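Local coordinates for Exo-alpha-sialidase (Clostridium perfringens, PDB 2V72), which binds galactose, probably as part of host glycans, through a calcium-containing family 32 carbohydrate-binding module of a large sialidase toxin, at residues Ala29-Ala32 and Ile33-Asn36; Glu103-Asn106 and Leu107-Val111. All coordinates share one frame; numbering follows the deposited sequence.

Contact 1 of 2, residues Ala29-Ala32 and Ile33-Asn36; sequences ASSA and IDGN. With CA (calcium ion), chain B.
The calcium site of this F5/8 type C beta-sandwich is built partly from one tight bend, in which Ser31 and Asp34 meet at the metal. Ser31 contributes its backbone O, 2.3 Å from the calcium, and Asp34 contributes one carboxylate oxygen, OD1, also 2.3 Å from the ion. The two ligands subtend about 80° at the metal, which brings Ser31 O within 3.0 Å of Asp34 OD1. Both oxygens carry negative charge density, so their closeness is best read as a consequence of the shared cation between them. Asp34 binds through one oxygen alone, since its OD2 stays 3.8 Å from the calcium. With chi1 at 63°, its CG lies between the backbone N and the carbonyl carbon, a setting that turns the carboxylate back over the preceding turn. Thr39, through both O and OG1, Ala137 O and Glu138 OE2 bring the coordination to seven protein atoms.

The turn itself is a short 3-10 segment, with Ala32 N bonded to Ala29 O and, one step on, Ile33 N donating to Ser30 O at 3.2 Å. The second of these donors sits well above the carbonyl plane. Ile33 sets its CG1 against the same oxygen, 3.4 Å from Ser30 O, while its side chain also touches Ala18 of strand 17-20. Ala29 and Ala32 face Leu55 of strand 53-59, and Ala32 is joined by backbone bonding to Leu139. The ion is thus held where this loop meets strand 135-142. Beyond Asp34, Gly35 has positive phi and the chain forms an Asx turn closed by a weak bond, Asn36 N to Asp34 OD1 at 3.3 Å. Asn36 O also binds the calcium, at 2.3 Å, about 166° round the metal from Ser31 O.

Contact 2 of 2, residues Glu103-Asn106 and Leu107-Val111; sequences EENN and LVKTV
The ammonium NZ of Lys109 donates to the backbone O of Asn105 at 2.9 Å, approaching from well above that carbonyl's plane. The same NZ also reaches Leu107 O at 3.0 Å and the side-chain OD1 of Asn105 at 3.4 Å, both weak bonds. One sound bond and two weak ones therefore gather at NZ, and the positive end of the lysine would probably polarise chiefly the backbone carbonyl of Asn105. The lysine chain gets there by folding back: it bends at chi2, chi3 and chi4, which returns NZ to the loop that precedes its own strand.

Asn105 OD1 serves a second donor, Leu107 N at 3.1 Å, the donor lying somewhat off the plane of the side-chain amide. Side-chain oxygen of one residue to backbone N two residues later is an Asx turn. Its geometry follows from chi1 of 59°, which swings the amide over the following peptide and against the leucine. Leu107 then lies obliquely across that amide, its CD1 3.7 Å from Asn105 CG and its CB 3.3 Å from Asn105 OD1. Just upstream, a weak bond from Asn105 N to Glu103 O at 3.2 Å, with Glu104 at phi -86° and psi 74°, fits an inverse gamma turn.

Farther out, the Lys109 side chain rests on Pro72 and Trp102, Asn106 touches Phe80, and Val108 packs on Ala69 and Thr71. Backbone bonding of Lys109 with Ile70 and of Val111 with Ile68 starts the antiparallel pairing of strand 109-113 with strand 62-71. The whole is a surface connection of the beta-sandwich, an Asx turn backed by a lysine, that carries the chain from strand 93-101 of one sheet into the other.

How the contacts relate
From the N terminus, contact 1 comes first, closing the bend at 29-36 in the loop between strand 17-20 and strand 41-42; contact 2 follows at 103-111, between strands 93-101 and 109-113. They are in series and neither nests nor crosses. Each bend lies on a connection from one sheet of the sandwich to the other. The centres of contact 1 and contact 2 are about 17 Å apart and their nearest atoms about 11 Å, so they do not touch. Strand 62-71 gives an indirect tie: it pairs with 109-113, which begins in contact 2, and with 135-142, which supplies Ala137 and Glu138 to the calcium of contact 1.

Contact 1 of 2, residues Ala29-Ala32 and Ile33-Asn36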
loop_
_atom_site.group_PDB
_atom_site.type_symbol
_atom_site.label_atom_id
_atom_site.label_comp_id
_atom_site.label_asym_id
_atom_site.label_seq_id
_atom_site.Cartn_x
_atom_site.Cartn_y
_atom_site.Cartn_z
ATOM N N ALA A 29 -8.326 5.998 -2.062
ATOM C CA ALA A 29 -7.466 5.287 -1.113
ATOM C C ALA A 29 -8.180 4.196 -0.298
ATOM O O ALA A 29 -7.597 3.146 -0.023
ATOM C CB ALA A 29 -6.806 6.270 -0.191
ATOM N N SER A 30 -9.435 4.458 0.075
ATOM C CA SER A 30 -10.246 3.569 0.902
ATOM C C SER A 30 -10.561 2.237 0.223
ATOM O O SER A 30 -10.848 1.234 0.886
ATOM C CB SER A 30 -11.553 4.265 1.284
ATOM O OG SER A 30 -12.338 4.560 0.135
ATOM N N SER A 31 -10.508 2.235 -1.103
ATOM C CA SER A 31 -10.761 1.038 -1.874
ATOM C C SER A 31 -9.596 0.060 -1.824
ATOM O O SER A 31 -9.728 -1.071 -2.271
ATOM C CB SER A 31 -11.110 1.404 -3.314
ATOM O OG SER A 31 -12.446 1.862 -3.375
ATOM N N ALA A 32 -8.462 0.497 -1.275
ATOM C CA ALA A 32 -7.310 -0.375 -1.052
ATOM C C ALA A 32 -7.488 -1.254 0.186
ATOM O O ALA A 32 -6.789 -2.258 0.341
ATOM C CB ALA A 32 -6.038 0.446 -0.940
ATOM N N ILE A 33 -8.440 -0.890 1.047
ATOM C CA ILE A 33 -8.632 -1.562 2.337
ATOM C C ILE A 33 -10.083 -1.984 2.612
ATOM O O ILE A 33 -10.540 -1.954 3.756
ATOM C CB ILE A 33 -8.083 -0.696 3.522
ATOM C CG1 ILE A 33 -8.667 0.731 3.498
ATOM C CG2 ILE A 33 -6.548 -0.654 3.486
ATOM C CD1 ILE A 33 -8.568 1.479 4.823
ATOM N N ASP A 34 -10.795 -2.400 1.568
ATOM C CA ASP A 34 -12.221 -2.744 1.697
ATOM C C ASP A 34 -12.506 -4.241 1.571
ATOM O O ASP A 34 -13.664 -4.657 1.513
ATOM C CB ASP A 34 -13.076 -1.942 0.696
ATOM C CG ASP A 34 -12.742 -2.250 -0.765
ATOM O OD1 ASP A 34 -11.714 -2.911 -1.050
ATOM O OD2 ASP A 34 -13.517 -1.811 -1.648
ATOM N N GLY A 35 -11.446 -5.042 1.510
ATOM C CA GLY A 35 -11.577 -6.499 1.470
ATOM C C GLY A 35 -12.094 -7.052 0.158
ATOM O O GLY A 35 -12.469 -8.223 0.087
ATOM N N ASN A 36 -12.098 -6.211 -0.873
ATOM C CA ASN A 36 -12.608 -6.561 -2.195
ATOM C C ASN A 36 -11.522 -6.389 -3.251
ATOM O O ASN A 36 -11.031 -5.285 -3.464
ATOM C CB ASN A 36 -13.826 -5.683 -2.538
ATOM C CG ASN A 36 -14.572 -6.155 -3.785
ATOM O OD1 ASN A 36 -13.972 -6.488 -4.803
ATOM N ND2 ASN A 36 -15.892 -6.173 -3.702
HETATM CA CA CA B . -10.172 -3.290 -2.729
#

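Contact 2 of 2, residues Glu103-Asn106 and Leu107-Val111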
loop_
_atom_site.group_PDB
_atom_site.type_symbol
_atom_site.label_atom_id
_atom_site.label_comp_id
_atom_site.label_asym_id
_atom_site.label_seq_id
_atom_site.Cartn_x
_atom_site.Cartn_y
_atom_site.Cartn_z
ATOM N N GLU A 103 8.179 -7.139 -9.474
ATOM C CA GLU A 103 7.930 -7.626 -10.830
ATOM C C GLU A 103 6.652 -7.042 -11.427
ATOM O O GLU A 103 5.750 -6.631 -10.695
ATOM C CB GLU A 103 7.813 -9.155 -10.823
ATOM C CG GLU A 103 9.062 -9.916 -11.225
ATOM C CD GLU A 103 8.804 -11.411 -11.313
ATOM O OE1 GLU A 103 8.840 -12.077 -10.253
ATOM O OE2 GLU A 103 8.554 -11.922 -12.435
ATOM N N GLU A 104 6.578 -7.044 -12.757
ATOM C CA GLU A 104 5.393 -6.630 -13.501
ATOM C C GLU A 104 4.361 -7.734 -13.702
ATOM O O GLU A 104 4.200 -8.260 -14.813
ATOM C CB GLU A 104 5.801 -6.103 -14.865
ATOM C CG GLU A 104 6.066 -4.624 -14.907
ATOM C CD GLU A 104 6.265 -4.148 -16.317
ATOM O OE1 GLU A 104 5.322 -4.300 -17.130
ATOM O OE2 GLU A 104 7.363 -3.633 -16.608
ATOM N N ASN A 105 3.649 -8.071 -12.635
ATOM C CA ASN A 105 2.585 -9.057 -12.703
ATOM C C ASN A 105 1.574 -8.793 -11.601
ATOM O O ASN A 105 1.782 -7.910 -10.774
ATOM C CB ASN A 105 3.153 -10.491 -12.632
ATOM C CG ASN A 105 3.953 -10.752 -11.362
ATOM O OD1 ASN A 105 3.479 -10.512 -10.254
ATOM N ND2 ASN A 105 5.171 -11.257 -11.525
ATOM N N ASN A 106 0.484 -9.554 -11.590
ATOM C CA ASN A 106 -0.591 -9.353 -10.619
ATOM C C ASN A 106 -0.524 -10.247 -9.370
ATOM O O ASN A 106 -1.505 -10.365 -8.634
ATOM C CB ASN A 106 -1.956 -9.484 -11.306
ATOM C CG ASN A 106 -2.219 -10.884 -11.862
ATOM O OD1 ASN A 106 -3.322 -11.165 -12.341
ATOM N ND2 ASN A 106 -1.216 -11.764 -11.804
ATOM N N LEU A 107 0.625 -10.875 -9.140
ATOM C CA LEU A 107 0.817 -11.706 -7.958
ATOM C C LEU A 107 0.941 -10.816 -6.723
ATOM O O LEU A 107 1.572 -9.763 -6.777
ATOM C CB LEU A 107 2.077 -12.582 -8.098
ATOM C CG LEU A 107 2.184 -13.570 -9.274
ATOM C CD1 LEU A 107 3.629 -13.966 -9.532
ATOM C CD2 LEU A 107 1.326 -14.797 -9.056
ATOM N N VAL A 108 0.337 -11.248 -5.619
ATOM C CA VAL A 108 0.506 -10.569 -4.344
ATOM C C VAL A 108 1.997 -10.378 -4.073
ATOM O O VAL A 108 2.815 -11.279 -4.316
ATOM C CB VAL A 108 -0.192 -11.327 -3.187
ATOM C CG1 VAL A 108 0.097 -10.680 -1.841
ATOM C CG2 VAL A 108 -1.700 -11.354 -3.409
ATOM N N LYS A 109 2.351 -9.183 -3.619
ATOM C CA LYS A 109 3.720 -8.887 -3.231
ATOM C C LYS A 109 3.751 -8.817 -1.716
ATOM O O LYS A 109 2.993 -8.060 -1.109
ATOM C CB LYS A 109 4.183 -7.565 -3.858
ATOM C CG LYS A 109 3.810 -7.402 -5.341
ATOM C CD LYS A 109 4.885 -7.952 -6.279
ATOM C CE LYS A 109 4.302 -8.579 -7.576
ATOM N NZ LYS A 109 3.283 -7.760 -8.310
ATOM N N THR A 110 4.604 -9.635 -1.105
ATOM C CA THR A 110 4.755 -9.639 0.347
ATOM C C THR A 110 6.037 -8.945 0.802
ATOM O O THR A 110 7.061 -8.951 0.106
ATOM C CB THR A 110 4.713 -11.069 0.957
ATOM O OG1 THR A 110 5.664 -11.906 0.290
ATOM C CG2 THR A 110 3.317 -11.681 0.844
ATOM N N VAL A 111 5.951 -8.328 1.975
ATOM C CA VAL A 111 7.097 -7.742 2.650
ATOM C C VAL A 111 7.055 -8.242 4.087
ATOM O O VAL A 111 6.062 -8.053 4.796
ATOM C CB VAL A 111 7.071 -6.187 2.598
ATOM C CG1 VAL A 111 8.127 -5.596 3.523
ATOM C CG2 VAL A 111 7.283 -5.695 1.169
#